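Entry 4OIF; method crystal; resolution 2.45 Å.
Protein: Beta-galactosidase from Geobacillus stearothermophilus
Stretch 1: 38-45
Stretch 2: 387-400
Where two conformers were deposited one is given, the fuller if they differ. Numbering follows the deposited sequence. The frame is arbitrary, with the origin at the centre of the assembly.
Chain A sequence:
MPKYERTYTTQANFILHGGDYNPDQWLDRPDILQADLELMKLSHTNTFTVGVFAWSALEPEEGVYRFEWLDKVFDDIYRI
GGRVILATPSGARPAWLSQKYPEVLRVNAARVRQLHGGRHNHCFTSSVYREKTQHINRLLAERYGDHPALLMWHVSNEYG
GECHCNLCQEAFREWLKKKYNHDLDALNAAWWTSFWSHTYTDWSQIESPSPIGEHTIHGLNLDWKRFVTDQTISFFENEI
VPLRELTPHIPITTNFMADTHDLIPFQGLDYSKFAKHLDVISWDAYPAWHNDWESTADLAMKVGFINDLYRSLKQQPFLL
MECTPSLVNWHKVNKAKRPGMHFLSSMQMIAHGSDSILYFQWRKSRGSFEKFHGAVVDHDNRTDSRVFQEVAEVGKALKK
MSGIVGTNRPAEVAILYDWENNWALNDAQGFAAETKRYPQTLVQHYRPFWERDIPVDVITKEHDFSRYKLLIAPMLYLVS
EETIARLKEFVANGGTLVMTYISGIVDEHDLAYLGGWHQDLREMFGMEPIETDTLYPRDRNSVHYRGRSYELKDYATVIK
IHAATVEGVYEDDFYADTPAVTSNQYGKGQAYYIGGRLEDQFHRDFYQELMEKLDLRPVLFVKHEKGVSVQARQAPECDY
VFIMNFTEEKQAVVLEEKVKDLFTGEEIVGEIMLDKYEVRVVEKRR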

# COMPACT_ATOMS: atom_id res chain seq x y z
N GLU A 38 32.62 24.19 -26.40
CA GLU A 38 33.53 24.93 -25.53
C GLU A 38 33.55 24.32 -24.13
O GLU A 38 34.62 24.09 -23.55
CB GLU A 38 33.13 26.41 -25.47
CG GLU A 38 33.14 27.10 -26.84
CD GLU A 38 32.22 28.30 -26.93
OE1 GLU A 38 31.55 28.63 -25.93
OE2 GLU A 38 32.15 28.90 -28.03
N LEU A 39 32.37 24.03 -23.60
CA LEU A 39 32.29 23.48 -22.25
C LEU A 39 32.80 22.04 -22.22
O LEU A 39 33.31 21.56 -21.20
CB LEU A 39 30.86 23.56 -21.73
CG LEU A 39 30.25 24.96 -21.70
CD1 LEU A 39 29.13 25.07 -20.66
CD2 LEU A 39 31.31 26.03 -21.49
N MET A 40 32.68 21.35 -23.34
CA MET A 40 33.23 20.03 -23.48
C MET A 40 34.74 20.13 -23.34
O MET A 40 35.35 19.33 -22.63
CB MET A 40 32.84 19.41 -24.81
CG MET A 40 31.44 18.83 -24.80
SD MET A 40 30.84 18.31 -26.41
CE MET A 40 29.19 17.73 -25.97
N LYS A 41 35.34 21.13 -23.98
CA LYS A 41 36.77 21.32 -23.75
C LYS A 41 37.06 21.65 -22.27
O LYS A 41 37.92 21.02 -21.66
CB LYS A 41 37.32 22.41 -24.67
CG LYS A 41 37.12 22.08 -26.15
CD LYS A 41 38.04 22.89 -27.05
CE LYS A 41 37.97 24.37 -26.73
NZ LYS A 41 38.86 25.21 -27.58
N LEU A 42 36.32 22.57 -21.69
CA LEU A 42 36.64 22.99 -20.32
C LEU A 42 36.46 21.88 -19.28
O LEU A 42 37.11 21.90 -18.24
CB LEU A 42 35.81 24.21 -19.92
CG LEU A 42 36.12 25.48 -20.72
CD1 LEU A 42 35.14 26.59 -20.39
CD2 LEU A 42 37.54 25.94 -20.49
N SER A 43 35.60 20.91 -19.58
CA SER A 43 35.32 19.83 -18.62
C SER A 43 36.19 18.60 -18.86
O SER A 43 36.10 17.62 -18.12
CB SER A 43 33.84 19.44 -18.68
OG SER A 43 33.46 19.06 -19.99
N HIS A 44 37.03 18.68 -19.88
CA HIS A 44 37.89 17.58 -20.30
C HIS A 44 37.07 16.31 -20.50
O HIS A 44 37.38 15.25 -19.96
CB HIS A 44 39.01 17.34 -19.29
CG HIS A 44 39.70 18.59 -18.86
ND1 HIS A 44 40.87 19.03 -19.44
CD2 HIS A 44 39.39 19.51 -17.91
CE1 HIS A 44 41.25 20.16 -18.86
NE2 HIS A 44 40.37 20.47 -17.93
N THR A 45 36.00 16.45 -21.27
CA THR A 45 35.23 15.32 -21.71
C THR A 45 35.52 15.04 -23.17
O THR A 45 35.77 15.97 -23.94
CB THR A 45 33.75 15.57 -21.52
OG1 THR A 45 33.45 16.91 -21.97
CG2 THR A 45 33.40 15.43 -20.06
N VAL A 387 29.55 21.39 -9.60
CA VAL A 387 29.38 20.14 -10.32
C VAL A 387 30.27 20.14 -11.55
O VAL A 387 31.01 19.17 -11.78
CB VAL A 387 27.91 19.90 -10.72
CG1 VAL A 387 27.77 18.59 -11.46
CG2 VAL A 387 27.04 19.85 -9.48
N PHE A 388 30.22 21.23 -12.32
CA PHE A 388 31.06 21.35 -13.52
C PHE A 388 32.53 21.22 -13.17
O PHE A 388 33.29 20.51 -13.83
CB PHE A 388 30.81 22.67 -14.26
CG PHE A 388 31.48 22.75 -15.61
CD1 PHE A 388 32.78 23.22 -15.74
CD2 PHE A 388 30.80 22.33 -16.76
CE1 PHE A 388 33.40 23.27 -16.97
CE2 PHE A 388 31.41 22.39 -18.00
CZ PHE A 388 32.72 22.86 -18.11
N GLN A 389 32.93 21.91 -12.10
CA GLN A 389 34.32 21.91 -11.69
C GLN A 389 34.76 20.52 -11.23
O GLN A 389 35.85 20.07 -11.58
CB GLN A 389 34.57 22.96 -10.61
CG GLN A 389 34.53 24.41 -11.13
CD GLN A 389 35.41 24.63 -12.37
OE1 GLN A 389 36.56 24.19 -12.43
NE2 GLN A 389 34.85 25.31 -13.37
N GLU A 390 33.94 19.82 -10.46
CA GLU A 390 34.41 18.52 -10.00
C GLU A 390 34.46 17.53 -11.17
O GLU A 390 35.35 16.68 -11.23
CB GLU A 390 33.56 17.97 -8.85
CG GLU A 390 34.19 16.69 -8.29
CD GLU A 390 33.80 16.38 -6.85
OE1 GLU A 390 33.31 17.30 -6.14
OE2 GLU A 390 33.99 15.21 -6.44
N VAL A 391 33.52 17.65 -12.11
CA VAL A 391 33.63 16.87 -13.34
C VAL A 391 34.95 17.17 -14.07
O VAL A 391 35.65 16.25 -14.48
CB VAL A 391 32.44 17.13 -14.27
CG1 VAL A 391 32.72 16.59 -15.67
CG2 VAL A 391 31.19 16.49 -13.70
N ALA A 392 35.29 18.44 -14.19
CA ALA A 392 36.56 18.85 -14.80
C ALA A 392 37.76 18.24 -14.07
O ALA A 392 38.71 17.80 -14.71
CB ALA A 392 36.68 20.36 -14.82
N GLU A 393 37.73 18.23 -12.75
CA GLU A 393 38.80 17.62 -11.97
C GLU A 393 38.91 16.13 -12.26
O GLU A 393 40.03 15.60 -12.41
CB GLU A 393 38.58 17.85 -10.47
CG GLU A 393 38.91 19.28 -10.05
CD GLU A 393 40.28 19.75 -10.56
OE1 GLU A 393 41.29 19.03 -10.34
OE2 GLU A 393 40.34 20.83 -11.19
N VAL A 394 37.76 15.46 -12.37
CA VAL A 394 37.79 14.05 -12.74
C VAL A 394 38.44 13.90 -14.12
O VAL A 394 39.31 13.05 -14.29
CB VAL A 394 36.38 13.40 -12.74
CG1 VAL A 394 36.39 12.05 -13.45
CG2 VAL A 394 35.89 13.22 -11.30
N GLY A 395 38.05 14.75 -15.07
CA GLY A 395 38.62 14.73 -16.41
C GLY A 395 40.14 14.85 -16.43
O GLY A 395 40.85 14.03 -17.04
N LYS A 396 40.63 15.89 -15.73
CA LYS A 396 42.07 16.13 -15.58
C LYS A 396 42.76 14.92 -14.98
O LYS A 396 43.88 14.58 -15.36
CB LYS A 396 42.32 17.36 -14.71
CG LYS A 396 41.72 18.65 -15.25
CD LYS A 396 41.79 19.76 -14.21
CE LYS A 396 41.22 21.07 -14.74
NZ LYS A 396 41.47 22.21 -13.81
N ALA A 397 42.09 14.28 -14.03
CA ALA A 397 42.68 13.12 -13.40
C ALA A 397 42.76 11.96 -14.39
O ALA A 397 43.78 11.26 -14.46
CB ALA A 397 41.90 12.73 -12.17
N LEU A 398 41.69 11.76 -15.17
CA LEU A 398 41.61 10.64 -16.10
C LEU A 398 42.62 10.77 -17.22
O LEU A 398 43.14 9.78 -17.72
CB LEU A 398 40.20 10.51 -16.69
CG LEU A 398 39.03 10.19 -15.76
CD1 LEU A 398 37.73 10.15 -16.57
CD2 LEU A 398 39.24 8.88 -14.98
N LYS A 399 42.90 12.00 -17.64
CA LYS A 399 43.90 12.18 -18.68
C LYS A 399 45.27 11.64 -18.27
O LYS A 399 46.06 11.24 -19.12
CB LYS A 399 43.99 13.66 -19.07
CG LYS A 399 42.76 14.10 -19.85
CD LYS A 399 42.78 15.56 -20.26
CE LYS A 399 41.66 15.83 -21.26
NZ LYS A 399 41.49 17.26 -21.63
N LYS A 400 45.55 11.61 -16.97
CA LYS A 400 46.83 11.08 -16.49
C LYS A 400 46.78 9.59 -16.23
O LYS A 400 47.71 9.04 -15.65
CB LYS A 400 47.28 11.78 -15.20
CG LYS A 400 47.29 13.30 -15.25
CD LYS A 400 47.66 13.88 -13.89
CE LYS A 400 47.53 15.40 -13.86
NZ LYS A 400 47.87 15.97 -12.52
O HOH W 1 39.41 12.74 -19.30

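The end of one helix packs directly against the backbone of another at Gly395. The CA atoms of Ser43 and Ala392 lie 4.1 Å apart. Gly395 has no side chain, and a CB there would point toward the first stretch and clash with His44 CB and Ser43 O. The missing side chain of Gly395 leaves room for this close approach. Ser43 O also receives a CA-H...O contact from Ala392 CA (3.6 Å).

His44 is the first residue past the helix to leave helical phi/psi. It has positive phi, in a Schellman motif. Its CA-to-CB bond points toward the second helix, and His44 is the residue most covered by the other stretch. Lys399 NZ donates a hydrogen bond to His44 ND1 (2.9 Å) at the ring edge. Lys396 CG lies over one face, 3.7 Å from the centroid of the His44 ring, in a CH-pi contact. Lys396 NZ forms a salt bridge with Glu393 OE2 (3.2 Å), within its own helix. One water donates to both His44 O (3.3 Å) and Gly395 O (3.0 Å).

Phe388 is buried and packs its ring against Leu39, Leu42 and Ser43. Its chi1 is t, and the ring end reaches the first stretch. Phe388 CZ meets Leu42 CB at 3.8 Å and Ser43 CB at 3.6 Å. Phe388 CE2 meets Leu39 CB at 3.9 Å. Ser43 is buried too, but its OG donates to Leu39 O (2.8 Å), so its hydroxyl is satisfied locally.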